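NAF1 (Saccharomyces cerevisiae, PDB 2V3M) binds RNA and is required for maturation of box H/ACA snoRNPs, in which GAR1 later replaces it, and is represented here by its Gar1-like domain. Local coordinates at residues S61-E66 with P84-K89. Residues are numbered along the deposited sequence; the frame is centred on the assembly and turned at random.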
loop_
_atom_site.group_PDB
_atom_site.type_symbol
_atom_site.label_atom_id
_atom_site.label_comp_id
_atom_site.label_asym_id
_atom_site.label_seq_id
_atom_site.Cartn_x
_atom_site.Cartn_y
_atom_site.Cartn_z
ATOM N N SER A 61 10.306 -15.648 0.700
ATOM C CA SER A 61 9.146 -16.558 0.892
ATOM C C SER A 61 8.264 -16.203 -0.267
ATOM O O SER A 61 8.189 -14.963 -0.586
ATOM C CB SER A 61 8.396 -16.162 2.202
ATOM O OG SER A 61 9.263 -15.440 3.135
ATOM N N ILE A 62 7.587 -17.196 -0.852
ATOM C CA ILE A 62 6.676 -16.896 -1.987
ATOM C C ILE A 62 5.205 -16.877 -1.604
ATOM O O ILE A 62 4.702 -17.873 -1.046
ATOM C CB ILE A 62 6.681 -17.960 -3.038
ATOM C CG1 ILE A 62 8.072 -18.536 -3.421
ATOM C CG2 ILE A 62 5.909 -17.474 -4.232
ATOM C CD1 ILE A 62 9.269 -17.735 -3.105
ATOM N N PHE A 63 4.519 -15.781 -1.944
ATOM C CA PHE A 63 3.102 -15.635 -1.729
ATOM C C PHE A 63 2.338 -16.167 -2.930
ATOM O O PHE A 63 2.818 -16.029 -4.066
ATOM C CB PHE A 63 2.838 -14.174 -1.549
ATOM C CG PHE A 63 3.433 -13.619 -0.317
ATOM C CD1 PHE A 63 4.757 -13.215 -0.298
ATOM C CD2 PHE A 63 2.672 -13.429 0.837
ATOM C CE1 PHE A 63 5.307 -12.661 0.889
ATOM C CE2 PHE A 63 3.217 -12.896 1.992
ATOM C CZ PHE A 63 4.513 -12.529 2.030
ATOM N N CYS A 64 1.156 -16.718 -2.673
ATOM C CA CYS A 64 0.198 -17.158 -3.717
ATOM C C CYS A 64 -1.236 -17.037 -3.224
ATOM O O CYS A 64 -1.430 -16.820 -2.068
ATOM C CB CYS A 64 0.440 -18.620 -4.078
ATOM S SG CYS A 64 0.289 -19.836 -2.651
ATOM N N LEU A 65 -2.207 -17.179 -4.098
ATOM C CA LEU A 65 -3.578 -17.182 -3.713
ATOM C C LEU A 65 -3.882 -18.614 -3.314
ATOM O O LEU A 65 -3.014 -19.424 -3.432
ATOM C CB LEU A 65 -4.421 -16.680 -4.899
ATOM C CG LEU A 65 -4.592 -15.142 -5.022
ATOM C CD1 LEU A 65 -3.870 -14.355 -3.973
ATOM C CD2 LEU A 65 -4.237 -14.690 -6.379
ATOM N N GLU A 66 -5.091 -18.922 -2.870
ATOM C CA GLU A 66 -5.555 -20.296 -2.624
ATOM C C GLU A 66 -5.518 -21.164 -3.840
ATOM O O GLU A 66 -5.423 -22.369 -3.729
ATOM C CB GLU A 66 -6.969 -20.263 -2.092
ATOM C CG GLU A 66 -7.314 -21.421 -1.280
ATOM C CD GLU A 66 -8.579 -21.216 -0.485
ATOM O OE1 GLU A 66 -8.830 -22.020 0.397
ATOM O OE2 GLU A 66 -9.323 -20.241 -0.728
ATOM N N PRO A 84 1.354 -6.464 10.412
ATOM C CA PRO A 84 2.253 -5.985 9.419
ATOM C C PRO A 84 1.547 -5.825 8.074
ATOM O O PRO A 84 0.479 -6.275 7.895
ATOM C CB PRO A 84 3.288 -7.116 9.387
ATOM C CG PRO A 84 3.211 -7.738 10.610
ATOM C CD PRO A 84 1.821 -7.713 11.002
ATOM N N PHE A 85 2.173 -5.216 7.112
ATOM C CA PHE A 85 1.754 -5.250 5.714
ATOM C C PHE A 85 2.927 -5.719 4.926
ATOM O O PHE A 85 4.055 -5.289 5.234
ATOM C CB PHE A 85 1.542 -3.867 5.162
ATOM C CG PHE A 85 0.327 -3.175 5.682
ATOM C CD1 PHE A 85 0.452 -2.169 6.611
ATOM C CD2 PHE A 85 -0.907 -3.489 5.232
ATOM C CE1 PHE A 85 -0.676 -1.482 7.112
ATOM C CE2 PHE A 85 -2.053 -2.861 5.744
ATOM C CZ PHE A 85 -1.964 -1.854 6.666
ATOM N N TYR A 86 2.675 -6.567 3.922
ATOM C CA TYR A 86 3.741 -7.101 3.154
ATOM C C TYR A 86 3.673 -6.455 1.802
ATOM O O TYR A 86 2.598 -6.289 1.238
ATOM C CB TYR A 86 3.549 -8.560 3.061
ATOM C CG TYR A 86 3.544 -9.221 4.381
ATOM C CD1 TYR A 86 2.524 -10.105 4.746
ATOM C CD2 TYR A 86 4.539 -8.962 5.304
ATOM C CE1 TYR A 86 2.511 -10.730 5.998
ATOM C CE2 TYR A 86 4.580 -9.618 6.511
ATOM C CZ TYR A 86 3.551 -10.500 6.879
ATOM O OH TYR A 86 3.613 -11.126 8.134
ATOM N N ARG A 87 4.803 -6.025 1.279
ATOM C CA ARG A 87 4.805 -5.485 -0.077
ATOM C C ARG A 87 5.614 -6.345 -1.030
ATOM O O ARG A 87 6.826 -6.655 -0.743
ATOM C CB ARG A 87 5.364 -4.112 0.012
ATOM C CG ARG A 87 5.376 -3.286 -1.249
ATOM C CD ARG A 87 6.301 -2.054 -0.919
ATOM N NE ARG A 87 7.198 -1.871 -2.015
ATOM C CZ ARG A 87 8.504 -1.664 -1.960
ATOM N NH1 ARG A 87 9.170 -1.548 -0.833
ATOM N NH2 ARG A 87 9.165 -1.500 -3.094
ATOM N N ILE A 88 4.953 -6.760 -2.132
ATOM C CA ILE A 88 5.592 -7.594 -3.184
ATOM C C ILE A 88 5.687 -6.721 -4.425
ATOM O O ILE A 88 4.684 -6.335 -4.972
ATOM C CB ILE A 88 4.803 -8.868 -3.489
ATOM C CG1 ILE A 88 4.788 -9.804 -2.305
ATOM C CG2 ILE A 88 5.507 -9.631 -4.598
ATOM C CD1 ILE A 88 3.558 -9.925 -1.675
ATOM N N LYS A 89 6.884 -6.364 -4.816
ATOM C CA LYS A 89 7.046 -5.616 -5.999
ATOM C C LYS A 89 7.268 -6.502 -7.182
ATOM O O LYS A 89 8.265 -7.211 -7.140
ATOM C CB LYS A 89 8.275 -4.790 -5.839
ATOM C CG LYS A 89 8.737 -4.115 -7.087
ATOM C CD LYS A 89 7.847 -2.970 -7.478
ATOM C CE LYS A 89 8.695 -2.070 -8.379
ATOM N NZ LYS A 89 8.041 -0.809 -8.812
#
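The ring of Phe63 reaches across the interior of the domain to Ile88 and Tyr86, two residues on the same side of strand 85-89. Ile88 lays its terminal methyl over one face of the ring: CD1 stands 4.0 Å from the ring centroid, 22° off the normal, a CH-pi contact displaced toward the rim, where Ile88 CD1 is 3.8 Å from Phe63 CD1. The CG1-CD1 arm of this apolar side chain is what brings a methyl onto the ring face. Tyr86 meets the far end of Phe63, its CD1 4.0 Å from Phe63 CE2. The two side chains run nearly at right angles, and the rings meet obliquely, planes inclined at 45° and centroids 5.8 Å apart. Phe63 CB points toward strand 85-89, and chi1 of -67° sets CG beside the backbone N. A flat apolar ring suits this buried site, offering a face to the methyl and its outer carbons to Tyr86, which answers with ring carbons of its own. Ile71 and Leu74 also touch Phe63. Strands 62-65 and 85-89 are separated in sheet order by 108-112, 30-40 and 43-48. Such packing across the concave side of a strongly curved antiparallel sheet is characteristic of the small beta-barrel core that Naf1 shares with Gar1.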